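Local coordinates for short chain dehydrogenase/reductase (Acinetobacter baumannii, PDB 4IUY), which probably interconverts alcohol and carbonyl groups with a nicotinamide cofactor bound to its Rossmann fold, although its physiological substrate is unspecified, at residues Ile163-Ser168 with Ser176-Ser181; Asp85-Ser90 with Val133-Lys138; Leu39-Ala44 with Lys65-His70. All blocks are in the same frame, centred on the assembly; numbering follows the deposited sequence.

Contact 1: residues Ile163-Ser168 with Ser176-Ser181; sequences ITSILS and SPYCAS
L167 and Y178 meet at about a right angle, L167 CD1 coming obliquely to Y178 CE2 at 3.7 Å. On the same side L167 CB lies 4.0 Å from C179 SG. C179 has its sulfur opposite the carbonyl carbon (chi1 -72°), which sets SG against L167 CB. This is the close-packed part of the contact, with L167 and C179 buried and the tyrosine at its margin: a leucine of the 3-10 turn set against two successive residues at the start of the helix.

The phenol end is looser and partly exposed. Y178 holds its ring opposite the backbone N (chi1 -176°) and reaches up to the loop, where S165 OG meets the ring edge near its plane, 3.7 Å from Y178 CE2. The two hydroxyls, S165 OG and Y178 OH, are 3.8 Å apart and not bonded. S165 OG instead accepts the L167 N-H at 3.0 Å in an ST turn, which fixes the serine facing the tyrosine. By sequence, S165, Y178 and the following K182 match the Ser and YxxxK residues of short-chain dehydrogenases, so this is probably the active site of the apo enzyme.

The loop leaves strand 159-163 beside strand 202-208, with T164 OG1 bonded to E262. Helix 126-153 covers P177 and Y178, and H187 of the second subunit packs on C179.

Contact 2: residues Asp85-Ser90 with Val133-Lys138; sequences DVNDRS and VDTNLK
N87 carries almost the whole contact, laying its amide against the backbone and side chains of D134 and T135 on helix 126-153. Its CG stands beside its own backbone N and opposite the carbonyl carbon (chi1 -78°), a rotation that swings the amide out of the turn and across the helix surface. There N87 CG lies 4.0 Å from both D134 O and D134 CB, while the flat group extends on towards the hydroxyl of T135. Asparagine and aspartate cross at about a right angle, with amide and carboxylate planes 58° apart. D134 meets the amide through its CB, its carboxylate lying farther off. The helix residue T135 turns OG1 back along its own helix to bond K131 O.

The turn that presents N87 is firmly built. D85 OD1 takes the N87 N-H at 3.1 Å in an Asx turn; the bond is nearly straight, yet it arrives from above the carboxylate plane. D88 N to D85 O, 2.9 Å, closes a type I turn. D88 then N-caps helix 89-101: its OD1 accepts A91 N and, through the syn lone pair, S90 OG at 2.9 Å.

On the facing helix V133 O accepts both L137 N (2.8 Å) and K138 N (3.2 Å), a local pi-type widening just where the asparagine approaches. Beyond the contact, R89 and K138 form salt bridges to D126 and D130 of the second subunit, and R89 also pairs with E146.

The chemistry is thus that of a polar surface seam: an amide set beside a main-chain carbonyl and a hydroxyl joins the loop after strand 79-83 to helix 126-153, where V86 and N87 also rest on A139.

Contact 3: residues Leu39-Ala44 with Lys65-His70; sequences LGHHIA and KELESH
L67 lays one methyl squarely on the imidazole of H41. Its CD2 is 3.8 Å from the ring centroid and only 10° off the ring normal, a CH-pi contact over the centre of the face. The other branch, on the same side, lies beyond the ring outline, L67 CD1 4.0 Å from H41 CD2. Closer to the main chain, L67 CB approaches the far nitrogen, H41 NE2, at 3.9 Å, so three carbons of the leucine stand on the same side of the ring.

Two torsions place the groups. L67 sends CG opposite its backbone N (chi1 177°), carrying the isobutyl group straight out from helix 65-75 to helix 38-49. H41 instead has its ring beside its own backbone N (chi1 -88°), which puts it between the helices; a further turn about CB-CG brings its face round to the incoming methyl. One helical turn on, A44 CB touches the same CD2 at 4.0 Å; the methyl is thus held between ring and alanine, and I56 of strand 53-58 packs against both A44 and L67.

Both ring nitrogens have polar partners, which restrict rotation of the imidazole. H41 ND1 bonds A35 O, in the glycine-rich loop leading into helix 38-49, the loop that in this family usually lines the cofactor site. H41 NE2 lies 3.2 Å from a water that also accepts the L67 N-H at 3.0 Å, in the first turn of helix 65-75.

The histidine therefore works in two ways, as an apolar plate through its face and as a polar link through its two nitrogens. Since A35 O can only accept, ND1 must carry hydrogen, and E66, whose carboxylate is nearby without touching, might slightly stabilise positive charge on the ring.

In the fold
From the N terminus, contact 3 comes first: helix 38-49 passes through strand 53-58 to helix 65-75, and the contact closes this helix-strand-helix stretch at one end of the parallel sheet. Contact 2 follows, joining the turn after strand 79-83 to helix 126-153 and closing a longer loop through helix 89-101 and strand 108-111. Contact 1 closes the short connection between strand 159-163 and helix 176-196. The three lie in series; none nests or crosses. Contacts 1 and 2 touch through S181 and N136, probably by a hydrogen bond, and both reach the second subunit. Contact 3 stands apart, its centre about 25 Å from that of contact 1.

Contact 1: residues Ile163-Ser168 with Ser176-Ser181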
ATOM      1  N   ILE D 163     -15.678   4.428  -9.750  1.00 42.99           N
ATOM      2  CA  ILE D 163     -14.604   4.480 -10.709  1.00 38.22           C
ATOM      3  C   ILE D 163     -13.557   5.448 -10.190  1.00 42.14           C
ATOM      4  O   ILE D 163     -13.791   6.662 -10.098  1.00 34.10           O
ATOM      5  CB  ILE D 163     -15.060   4.891 -12.101  1.00 36.31           C
ATOM      6  CG1 ILE D 163     -16.261   4.057 -12.532  1.00 39.49           C
ATOM      7  CG2 ILE D 163     -13.897   4.733 -13.068  1.00 34.20           C
ATOM      8  CD1 ILE D 163     -16.024   2.585 -12.461  1.00 35.31           C
ATOM      9  N   THR D 164     -12.407   4.907  -9.802  1.00 37.76           N
ATOM     10  CA  THR D 164     -11.325   5.784  -9.379  1.00 37.47           C
ATOM     11  C   THR D 164     -10.372   6.028 -10.555  1.00 33.58           C
ATOM     12  O   THR D 164     -10.758   6.643 -11.538  1.00 49.44           O
ATOM     13  CB  THR D 164     -10.617   5.250  -8.097  1.00 48.78           C
ATOM     14  OG1 THR D 164     -10.011   3.965  -8.322  1.00 42.03           O
ATOM     15  CG2 THR D 164     -11.647   5.161  -6.962  1.00 44.30           C
ATOM     16  N   SER D 165      -9.150   5.520 -10.444  1.00 39.69           N
ATOM     17  CA  SER D 165      -8.054   5.785 -11.373  1.00 37.99           C
ATOM     18  C   SER D 165      -6.801   5.192 -10.740  1.00 39.02           C
ATOM     19  O   SER D 165      -6.683   5.135  -9.511  1.00 36.22           O
ATOM     20  CB  SER D 165      -7.837   7.293 -11.523  1.00 36.55           C
ATOM     21  OG  SER D 165      -6.643   7.586 -12.240  1.00 36.73           O
ATOM     22  N   ILE D 166      -5.846   4.775 -11.554  1.00 33.91           N
ATOM     23  CA  ILE D 166      -4.573   4.333 -10.994  1.00 43.26           C
ATOM     24  C   ILE D 166      -3.868   5.499 -10.329  1.00 34.13           C
ATOM     25  O   ILE D 166      -2.961   5.317  -9.532  1.00 43.21           O
ATOM     26  CB  ILE D 166      -3.664   3.655 -12.021  1.00 38.93           C
ATOM     27  CG1 ILE D 166      -3.350   4.587 -13.184  1.00 35.14           C
ATOM     28  CG2 ILE D 166      -4.283   2.357 -12.515  1.00 34.34           C
ATOM     29  CD1 ILE D 166      -2.263   3.987 -14.140  1.00 41.14           C
ATOM     30  N   LEU D 167      -4.313   6.706 -10.652  1.00 37.90           N
ATOM     31  CA  LEU D 167      -3.804   7.909 -10.004  1.00 34.73           C
ATOM     32  C   LEU D 167      -4.252   8.051  -8.553  1.00 34.34           C
ATOM     33  O   LEU D 167      -3.885   8.992  -7.872  1.00 42.28           O
ATOM     34  CB  LEU D 167      -4.190   9.150 -10.800  1.00 35.36           C
ATOM     35  CG  LEU D 167      -3.422   9.204 -12.129  1.00 43.08           C
ATOM     36  CD1 LEU D 167      -3.770  10.450 -12.876  1.00 36.89           C
ATOM     37  CD2 LEU D 167      -1.887   9.111 -11.909  1.00 38.75           C
ATOM     38  N   SER D 168      -5.061   7.121  -8.081  1.00 39.51           N
ATOM     39  CA  SER D 168      -5.419   7.115  -6.680  1.00 33.59           C
ATOM     40  C   SER D 168      -4.191   6.654  -5.866  1.00 41.39           C
ATOM     41  O   SER D 168      -4.101   6.944  -4.687  1.00 49.81           O
ATOM     42  CB  SER D 168      -6.629   6.215  -6.441  1.00 33.22           C
ATOM     43  OG  SER D 168      -6.297   4.855  -6.646  1.00 34.56           O
ATOM     44  N   SER D 176      -2.551  17.422  -9.663  0.85 41.58           N
ATOM     45  CA  SER D 176      -2.591  17.297  -8.201  0.85 43.51           C
ATOM     46  C   SER D 176      -4.000  17.197  -7.557  0.85 39.84           C
ATOM     47  O   SER D 176      -4.228  16.321  -6.716  0.85 40.26           O
ATOM     48  CB  SER D 176      -1.698  18.359  -7.528  0.85 43.44           C
ATOM     49  OG  SER D 176      -1.742  19.589  -8.225  0.85 47.96           O
ATOM     50  N   PRO D 177      -4.947  18.075  -7.941  1.00 43.30           N
ATOM     51  CA  PRO D 177      -6.262  17.923  -7.290  1.00 43.51           C
ATOM     52  C   PRO D 177      -6.945  16.600  -7.649  1.00 41.50           C
ATOM     53  O   PRO D 177      -7.566  15.981  -6.781  1.00 40.61           O
ATOM     54  CB  PRO D 177      -7.078  19.116  -7.835  1.00 44.30           C
ATOM     55  CG  PRO D 177      -6.034  20.114  -8.309  1.00 48.07           C
ATOM     56  CD  PRO D 177      -4.918  19.249  -8.839  1.00 48.84           C
ATOM     57  N   TYR D 178      -6.772  16.152  -8.890  1.00 39.37           N
ATOM     58  CA  TYR D 178      -7.321  14.872  -9.337  1.00 37.90           C
ATOM     59  C   TYR D 178      -6.736  13.703  -8.513  1.00 38.01           C
ATOM     60  O   TYR D 178      -7.482  12.845  -8.044  1.00 42.98           O
ATOM     61  CB  TYR D 178      -7.034  14.700 -10.823  1.00 38.20           C
ATOM     62  CG  TYR D 178      -7.601  13.471 -11.477  1.00 49.96           C
ATOM     63  CD1 TYR D 178      -8.866  13.500 -12.070  1.00 40.26           C
ATOM     64  CD2 TYR D 178      -6.854  12.286 -11.559  1.00 43.93           C
ATOM     65  CE1 TYR D 178      -9.376  12.402 -12.697  1.00 37.07           C
ATOM     66  CE2 TYR D 178      -7.365  11.178 -12.190  1.00 37.77           C
ATOM     67  CZ  TYR D 178      -8.630  11.250 -12.770  1.00 39.42           C
ATOM     68  OH  TYR D 178      -9.164  10.162 -13.416  1.00 43.50           O
ATOM     69  N   CYS D 179      -5.410  13.669  -8.363  1.00 37.01           N
ATOM     70  CA  CYS D 179      -4.742  12.647  -7.537  1.00 39.90           C
ATOM     71  C   CYS D 179      -5.239  12.660  -6.099  1.00 38.22           C
ATOM     72  O   CYS D 179      -5.500  11.603  -5.526  1.00 39.99           O
ATOM     73  CB  CYS D 179      -3.214  12.828  -7.537  1.00 38.60           C
ATOM     74  SG  CYS D 179      -2.469  12.370  -9.133  1.00 42.83           S
ATOM     75  N   ALA D 180      -5.353  13.849  -5.508  1.00 36.79           N
ATOM     76  CA  ALA D 180      -5.828  13.925  -4.126  1.00 50.82           C
ATOM     77  C   ALA D 180      -7.260  13.356  -4.008  1.00 52.07           C
ATOM     78  O   ALA D 180      -7.564  12.588  -3.087  1.00 40.93           O
ATOM     79  CB  ALA D 180      -5.752  15.357  -3.603  1.00 37.86           C
ATOM     80  N   SER D 181      -8.128  13.733  -4.951  1.00 48.11           N
ATOM     81  CA  SER D 181      -9.526  13.341  -4.896  1.00 40.38           C
ATOM     82  C   SER D 181      -9.688  11.836  -5.111  1.00 44.85           C
ATOM     83  O   SER D 181     -10.472  11.180  -4.405  1.00 44.24           O
ATOM     84  CB  SER D 181     -10.357  14.169  -5.893  1.00 41.63           C
ATOM     85  OG  SER D 181     -10.010  13.872  -7.239  1.00 49.34           O
TER

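Contact 2: residues Asp85-Ser90 with Val133-Lys138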
ATOM      1  N   ASP D  85     -26.972  18.120 -11.869  1.00 61.32           N
ATOM      2  CA  ASP D  85     -25.578  18.281 -11.480  1.00 67.14           C
ATOM      3  C   ASP D  85     -25.272  17.245 -10.400  1.00 66.42           C
ATOM      4  O   ASP D  85     -26.001  17.154  -9.412  1.00 63.36           O
ATOM      5  CB  ASP D  85     -25.298  19.681 -10.951  1.00 69.47           C
ATOM      6  CG  ASP D  85     -23.857  19.837 -10.465  1.00 82.18           C
ATOM      7  OD1 ASP D  85     -23.033  18.938 -10.741  1.00 89.07           O
ATOM      8  OD2 ASP D  85     -23.545  20.839  -9.788  1.00 90.27           O
ATOM      9  N   VAL D  86     -24.213  16.458 -10.588  1.00 73.56           N
ATOM     10  CA  VAL D  86     -23.872  15.412  -9.618  1.00 75.77           C
ATOM     11  C   VAL D  86     -23.575  15.979  -8.220  1.00 74.19           C
ATOM     12  O   VAL D  86     -23.626  15.247  -7.235  1.00 77.30           O
ATOM     13  CB  VAL D  86     -22.692  14.504 -10.096  1.00 85.53           C
ATOM     14  CG1 VAL D  86     -23.181  13.097 -10.397  1.00 78.61           C
ATOM     15  CG2 VAL D  86     -21.990  15.102 -11.304  1.00 89.77           C
ATOM     16  N   ASN D  87     -23.297  17.283  -8.142  1.00 72.32           N
ATOM     17  CA  ASN D  87     -23.068  17.971  -6.864  1.00 68.02           C
ATOM     18  C   ASN D  87     -24.315  18.472  -6.149  1.00 67.38           C
ATOM     19  O   ASN D  87     -24.233  18.965  -5.020  1.00 67.77           O
ATOM     20  CB  ASN D  87     -22.102  19.129  -7.064  1.00 76.61           C
ATOM     21  CG  ASN D  87     -20.666  18.656  -7.151  1.00 78.45           C
ATOM     22  OD1 ASN D  87     -20.059  18.316  -6.128  1.00 85.69           O
ATOM     23  ND2 ASN D  87     -20.125  18.589  -8.375  1.00 54.50           N
ATOM     24  N   ASP D  88     -25.458  18.348  -6.829  1.00 65.05           N
ATOM     25  CA  ASP D  88     -26.767  18.751  -6.321  1.00 69.32           C
ATOM     26  C   ASP D  88     -27.438  17.566  -5.616  1.00 67.10           C
ATOM     27  O   ASP D  88     -28.055  16.705  -6.255  1.00 59.97           O
ATOM     28  CB  ASP D  88     -27.613  19.236  -7.512  1.00 69.35           C
ATOM     29  CG  ASP D  88     -28.922  19.881  -7.108  1.00 77.71           C
ATOM     30  OD1 ASP D  88     -29.407  19.640  -5.988  1.00 85.73           O
ATOM     31  OD2 ASP D  88     -29.469  20.649  -7.933  1.00 78.72           O
ATOM     32  N   ARG D  89     -27.325  17.536  -4.292  1.00 49.34           N
ATOM     33  CA  ARG D  89     -27.871  16.433  -3.504  1.00 52.94           C
ATOM     34  C   ARG D  89     -29.401  16.301  -3.631  1.00 54.30           C
ATOM     35  O   ARG D  89     -29.933  15.186  -3.674  1.00 51.90           O
ATOM     36  CB  ARG D  89     -27.494  16.563  -2.036  1.00 49.53           C
ATOM     37  CG  ARG D  89     -28.093  15.463  -1.192  1.00 53.35           C
ATOM     38  CD  ARG D  89     -27.930  15.713   0.299  1.00 50.50           C
ATOM     39  NE  ARG D  89     -26.530  15.698   0.718  1.00 54.00           N
ATOM     40  CZ  ARG D  89     -25.852  14.602   1.035  1.00 51.18           C
ATOM     41  NH1 ARG D  89     -26.416  13.406   0.925  1.00 50.46           N
ATOM     42  NH2 ARG D  89     -24.592  14.699   1.429  1.00 47.16           N
ATOM     43  N   SER D  90     -30.102  17.428  -3.623  1.00 52.31           N
ATOM     44  CA  SER D  90     -31.559  17.398  -3.716  1.00 56.98           C
ATOM     45  C   SER D  90     -32.032  16.886  -5.081  1.00 60.63           C
ATOM     46  O   SER D  90     -33.050  16.199  -5.172  1.00 53.91           O
ATOM     47  CB  SER D  90     -32.174  18.763  -3.380  1.00 65.12           C
ATOM     48  OG  SER D  90     -31.774  19.742  -4.317  1.00 75.35           O
ATOM     49  N   VAL D 133     -12.367  18.345  -6.947  1.00 41.00           N
ATOM     50  CA  VAL D 133     -12.554  17.556  -5.743  1.00 44.54           C
ATOM     51  C   VAL D 133     -14.035  17.293  -5.426  1.00 51.40           C
ATOM     52  O   VAL D 133     -14.393  16.155  -5.062  1.00 46.56           O
ATOM     53  CB  VAL D 133     -11.797  18.177  -4.538  1.00 55.12           C
ATOM     54  CG1 VAL D 133     -12.018  17.344  -3.301  1.00 40.20           C
ATOM     55  CG2 VAL D 133     -10.286  18.251  -4.842  1.00 40.53           C
ATOM     56  N   ASP D 134     -14.899  18.303  -5.615  1.00 41.71           N
ATOM     57  CA  ASP D 134     -16.341  18.107  -5.383  1.00 42.95           C
ATOM     58  C   ASP D 134     -16.951  17.113  -6.341  1.00 42.90           C
ATOM     59  O   ASP D 134     -17.747  16.272  -5.930  1.00 41.80           O
ATOM     60  CB  ASP D 134     -17.128  19.418  -5.449  1.00 48.49           C
ATOM     61  CG  ASP D 134     -16.791  20.338  -4.309  1.00 59.20           C
ATOM     62  OD1 ASP D 134     -16.028  19.905  -3.416  1.00 65.55           O
ATOM     63  OD2 ASP D 134     -17.284  21.478  -4.305  1.00 63.51           O
ATOM     64  N   THR D 135     -16.570  17.211  -7.610  1.00 41.24           N
ATOM     65  CA  THR D 135     -17.018  16.281  -8.630  1.00 40.62           C
ATOM     66  C   THR D 135     -16.437  14.869  -8.439  1.00 50.06           C
ATOM     67  O   THR D 135     -17.156  13.880  -8.567  1.00 44.37           O
ATOM     68  CB  THR D 135     -16.641  16.771 -10.037  1.00 47.43           C
ATOM     69  OG1 THR D 135     -17.389  17.952 -10.352  1.00 59.58           O
ATOM     70  CG2 THR D 135     -16.934  15.683 -11.088  1.00 53.90           C
ATOM     71  N   ASN D 136     -15.145  14.775  -8.122  1.00 42.88           N
ATOM     72  CA  ASN D 136     -14.491  13.465  -8.066  1.00 45.29           C
ATOM     73  C   ASN D 136     -14.672  12.714  -6.769  1.00 41.72           C
ATOM     74  O   ASN D 136     -14.601  11.479  -6.758  1.00 41.34           O
ATOM     75  CB  ASN D 136     -12.990  13.571  -8.376  1.00 48.22           C
ATOM     76  CG  ASN D 136     -12.704  13.970  -9.817  1.00 54.35           C
ATOM     77  OD1 ASN D 136     -13.513  13.751 -10.696  1.00 69.96           O
ATOM     78  ND2 ASN D 136     -11.547  14.561 -10.056  1.00 57.56           N
ATOM     79  N   LEU D 137     -14.935  13.445  -5.687  1.00 41.37           N
ATOM     80  CA  LEU D 137     -14.959  12.835  -4.352  1.00 40.27           C
ATOM     81  C   LEU D 137     -16.255  13.160  -3.589  1.00 46.80           C
ATOM     82  O   LEU D 137     -16.942  12.266  -3.095  1.00 39.41           O
ATOM     83  CB  LEU D 137     -13.745  13.265  -3.538  1.00 37.50           C
ATOM     84  CG  LEU D 137     -13.680  12.836  -2.069  1.00 46.23           C
ATOM     85  CD1 LEU D 137     -13.717  11.297  -1.895  1.00 36.72           C
ATOM     86  CD2 LEU D 137     -12.445  13.415  -1.408  1.00 41.98           C
ATOM     87  N   LYS D 138     -16.605  14.436  -3.502  1.00 39.43           N
ATOM     88  CA  LYS D 138     -17.810  14.781  -2.746  1.00 47.65           C
ATOM     89  C   LYS D 138     -19.096  14.253  -3.379  1.00 51.48           C
ATOM     90  O   LYS D 138     -19.960  13.743  -2.675  1.00 55.01           O
ATOM     91  CB  LYS D 138     -17.924  16.272  -2.523  1.00 52.00           C
ATOM     92  CG  LYS D 138     -19.057  16.651  -1.590  1.00 49.82           C
ATOM     93  CD  LYS D 138     -19.048  18.143  -1.368  1.00 44.50           C
ATOM     94  CE  LYS D 138     -20.279  18.588  -0.577  1.00 46.04           C
ATOM     95  NZ  LYS D 138     -20.374  20.087  -0.527  1.00 47.65           N
TER

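Contact 3: residues Leu39-Ala44 with Lys65-His70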
ATOM      1  N   LEU D  39     -16.957   6.561 -21.804  1.00 39.49           N
ATOM      2  CA  LEU D  39     -16.950   5.471 -20.828  1.00 59.31           C
ATOM      3  C   LEU D  39     -18.341   5.240 -20.263  1.00 52.32           C
ATOM      4  O   LEU D  39     -18.790   4.101 -20.142  1.00 46.10           O
ATOM      5  CB  LEU D  39     -15.967   5.742 -19.681  1.00 37.67           C
ATOM      6  CG  LEU D  39     -15.960   4.644 -18.617  1.00 57.35           C
ATOM      7  CD1 LEU D  39     -15.614   3.285 -19.255  1.00 38.25           C
ATOM      8  CD2 LEU D  39     -15.040   4.982 -17.454  1.00 49.95           C
ATOM      9  N   GLY D  40     -19.023   6.326 -19.921  1.00 42.56           N
ATOM     10  CA  GLY D  40     -20.375   6.206 -19.423  1.00 42.17           C
ATOM     11  C   GLY D  40     -21.314   5.529 -20.424  1.00 47.28           C
ATOM     12  O   GLY D  40     -22.152   4.719 -20.040  1.00 46.71           O
ATOM     13  N   HIS D  41     -21.176   5.862 -21.702  1.00 43.24           N
ATOM     14  CA  HIS D  41     -21.965   5.249 -22.783  1.00 41.57           C
ATOM     15  C   HIS D  41     -21.689   3.745 -22.880  1.00 46.94           C
ATOM     16  O   HIS D  41     -22.597   2.899 -23.052  1.00 40.91           O
ATOM     17  CB  HIS D  41     -21.600   5.895 -24.123  1.00 42.12           C
ATOM     18  CG  HIS D  41     -22.400   7.119 -24.450  1.00 46.01           C
ATOM     19  ND1 HIS D  41     -22.622   8.132 -23.541  1.00 45.34           N
ATOM     20  CD2 HIS D  41     -23.020   7.500 -25.597  1.00 44.46           C
ATOM     21  CE1 HIS D  41     -23.350   9.082 -24.108  1.00 46.57           C
ATOM     22  NE2 HIS D  41     -23.601   8.723 -25.354  1.00 46.11           N
ATOM     23  N   HIS D  42     -20.403   3.438 -22.813  1.00 40.09           N
ATOM     24  CA  HIS D  42     -19.943   2.083 -22.905  1.00 42.54           C
ATOM     25  C   HIS D  42     -20.542   1.246 -21.770  1.00 40.88           C
ATOM     26  O   HIS D  42     -21.047   0.151 -21.999  1.00 39.41           O
ATOM     27  CB  HIS D  42     -18.391   2.043 -22.862  1.00 40.46           C
ATOM     28  CG  HIS D  42     -17.849   0.661 -22.807  1.00 43.09           C
ATOM     29  ND1 HIS D  42     -17.630  -0.095 -23.940  1.00 40.16           N
ATOM     30  CD2 HIS D  42     -17.544  -0.135 -21.755  1.00 42.86           C
ATOM     31  CE1 HIS D  42     -17.176  -1.286 -23.585  1.00 39.65           C
ATOM     32  NE2 HIS D  42     -17.121  -1.338 -22.266  1.00 38.70           N
ATOM     33  N   ILE D  43     -20.479   1.788 -20.554  1.00 38.46           N
ATOM     34  CA  ILE D  43     -20.965   1.098 -19.374  1.00 37.97           C
ATOM     35  C   ILE D  43     -22.454   0.850 -19.502  1.00 53.04           C
ATOM     36  O   ILE D  43     -22.903  -0.277 -19.277  1.00 38.71           O
ATOM     37  CB  ILE D  43     -20.650   1.869 -18.085  1.00 39.05           C
ATOM     38  CG1 ILE D  43     -19.136   1.852 -17.841  1.00 40.43           C
ATOM     39  CG2 ILE D  43     -21.396   1.280 -16.875  1.00 37.12           C
ATOM     40  CD1 ILE D  43     -18.709   2.663 -16.629  1.00 41.21           C
ATOM     41  N   ALA D  44     -23.197   1.882 -19.910  1.00 39.23           N
ATOM     42  CA  ALA D  44     -24.627   1.745 -20.110  1.00 41.50           C
ATOM     43  C   ALA D  44     -24.943   0.637 -21.089  1.00 40.58           C
ATOM     44  O   ALA D  44     -25.796  -0.208 -20.837  1.00 40.91           O
ATOM     45  CB  ALA D  44     -25.239   3.058 -20.617  1.00 40.88           C
ATOM     46  N   LYS D  65     -29.683  11.461 -25.327  1.00 54.24           N
ATOM     47  CA  LYS D  65     -30.821  11.030 -26.144  1.00 57.58           C
ATOM     48  C   LYS D  65     -30.511   9.948 -27.177  1.00 55.97           C
ATOM     49  O   LYS D  65     -31.318   9.021 -27.317  1.00 57.47           O
ATOM     50  CB  LYS D  65     -31.447  12.233 -26.881  1.00 60.04           C
ATOM     51  CG  LYS D  65     -32.036  13.305 -25.988  1.00 65.81           C
ATOM     52  CD  LYS D  65     -33.148  12.824 -25.086  1.00 77.38           C
ATOM     53  CE  LYS D  65     -33.792  14.028 -24.390  1.00 80.25           C
ATOM     54  NZ  LYS D  65     -34.918  13.685 -23.465  1.00 80.62           N
ATOM     55  N   GLU D  66     -29.383  10.033 -27.895  1.00 51.12           N
ATOM     56  CA  GLU D  66     -29.063   8.957 -28.854  1.00 64.99           C
ATOM     57  C   GLU D  66     -28.931   7.605 -28.180  1.00 51.82           C
ATOM     58  O   GLU D  66     -29.464   6.612 -28.677  1.00 52.06           O
ATOM     59  CB  GLU D  66     -27.765   9.144 -29.644  1.00 51.19           C
ATOM     60  CG  GLU D  66     -27.591  10.307 -30.526  1.00 81.55           C
ATOM     61  CD  GLU D  66     -26.347  10.121 -31.398  1.00 79.49           C
ATOM     62  OE1 GLU D  66     -25.799   8.993 -31.449  1.00 61.27           O
ATOM     63  OE2 GLU D  66     -25.892  11.108 -32.002  1.00 89.69           O
ATOM     64  N   LEU D  67     -28.188   7.588 -27.068  1.00 48.28           N
ATOM     65  CA  LEU D  67     -27.874   6.379 -26.342  1.00 49.83           C
ATOM     66  C   LEU D  67     -29.138   5.694 -25.864  1.00 51.30           C
ATOM     67  O   LEU D  67     -29.285   4.495 -26.057  1.00 52.42           O
ATOM     68  CB  LEU D  67     -26.979   6.720 -25.141  1.00 48.74           C
ATOM     69  CG  LEU D  67     -26.548   5.637 -24.150  1.00 46.32           C
ATOM     70  CD1 LEU D  67     -25.684   4.586 -24.819  1.00 43.95           C
ATOM     71  CD2 LEU D  67     -25.826   6.273 -22.938  1.00 43.34           C
ATOM     72  N   GLU D  68     -30.054   6.469 -25.278  1.00 47.64           N
ATOM     73  CA  GLU D  68     -31.350   5.955 -24.829  1.00 52.76           C
ATOM     74  C   GLU D  68     -32.070   5.219 -25.966  1.00 54.00           C
ATOM     75  O   GLU D  68     -32.531   4.092 -25.806  1.00 49.03           O
ATOM     76  CB  GLU D  68     -32.210   7.101 -24.305  1.00 57.90           C
ATOM     77  CG  GLU D  68     -33.612   6.714 -23.876  1.00 60.01           C
ATOM     78  CD  GLU D  68     -34.417   7.912 -23.390  1.00 69.05           C
ATOM     79  OE1 GLU D  68     -34.130   9.051 -23.830  1.00 66.47           O
ATOM     80  OE2 GLU D  68     -35.364   7.711 -22.596  1.00 75.45           O
ATOM     81  N   SER D  69     -32.113   5.851 -27.128  1.00 50.26           N
ATOM     82  CA  SER D  69     -32.791   5.258 -28.282  1.00 59.06           C
ATOM     83  C   SER D  69     -32.118   3.994 -28.767  1.00 58.96           C
ATOM     84  O   SER D  69     -32.810   3.029 -29.100  1.00 52.53           O
ATOM     85  CB  SER D  69     -32.889   6.241 -29.444  1.00 58.43           C
ATOM     86  OG  SER D  69     -33.676   7.342 -29.077  1.00 61.32           O
ATOM     87  N   HIS D  70     -30.790   4.024 -28.863  1.00 50.03           N
ATOM     88  CA  HIS D  70     -30.042   2.857 -29.304  1.00 75.78           C
ATOM     89  C   HIS D  70     -30.352   1.685 -28.398  1.00 48.80           C
ATOM     90  O   HIS D  70     -30.689   0.608 -28.847  1.00 60.40           O
ATOM     91  CB  HIS D  70     -28.525   3.125 -29.324  1.00 48.77           C
ATOM     92  CG  HIS D  70     -28.068   3.963 -30.473  1.00 57.69           C
ATOM     93  ND1 HIS D  70     -28.548   3.798 -31.761  1.00 51.35           N
ATOM     94  CD2 HIS D  70     -27.169   4.976 -30.530  1.00 49.76           C
ATOM     95  CE1 HIS D  70     -27.958   4.674 -32.559  1.00 63.77           C
ATOM     96  NE2 HIS D  70     -27.111   5.395 -31.839  1.00 62.18           N
TER
HETATM   97  O   HOH W   1     -26.359   9.928 -26.511  1.00 43.36           O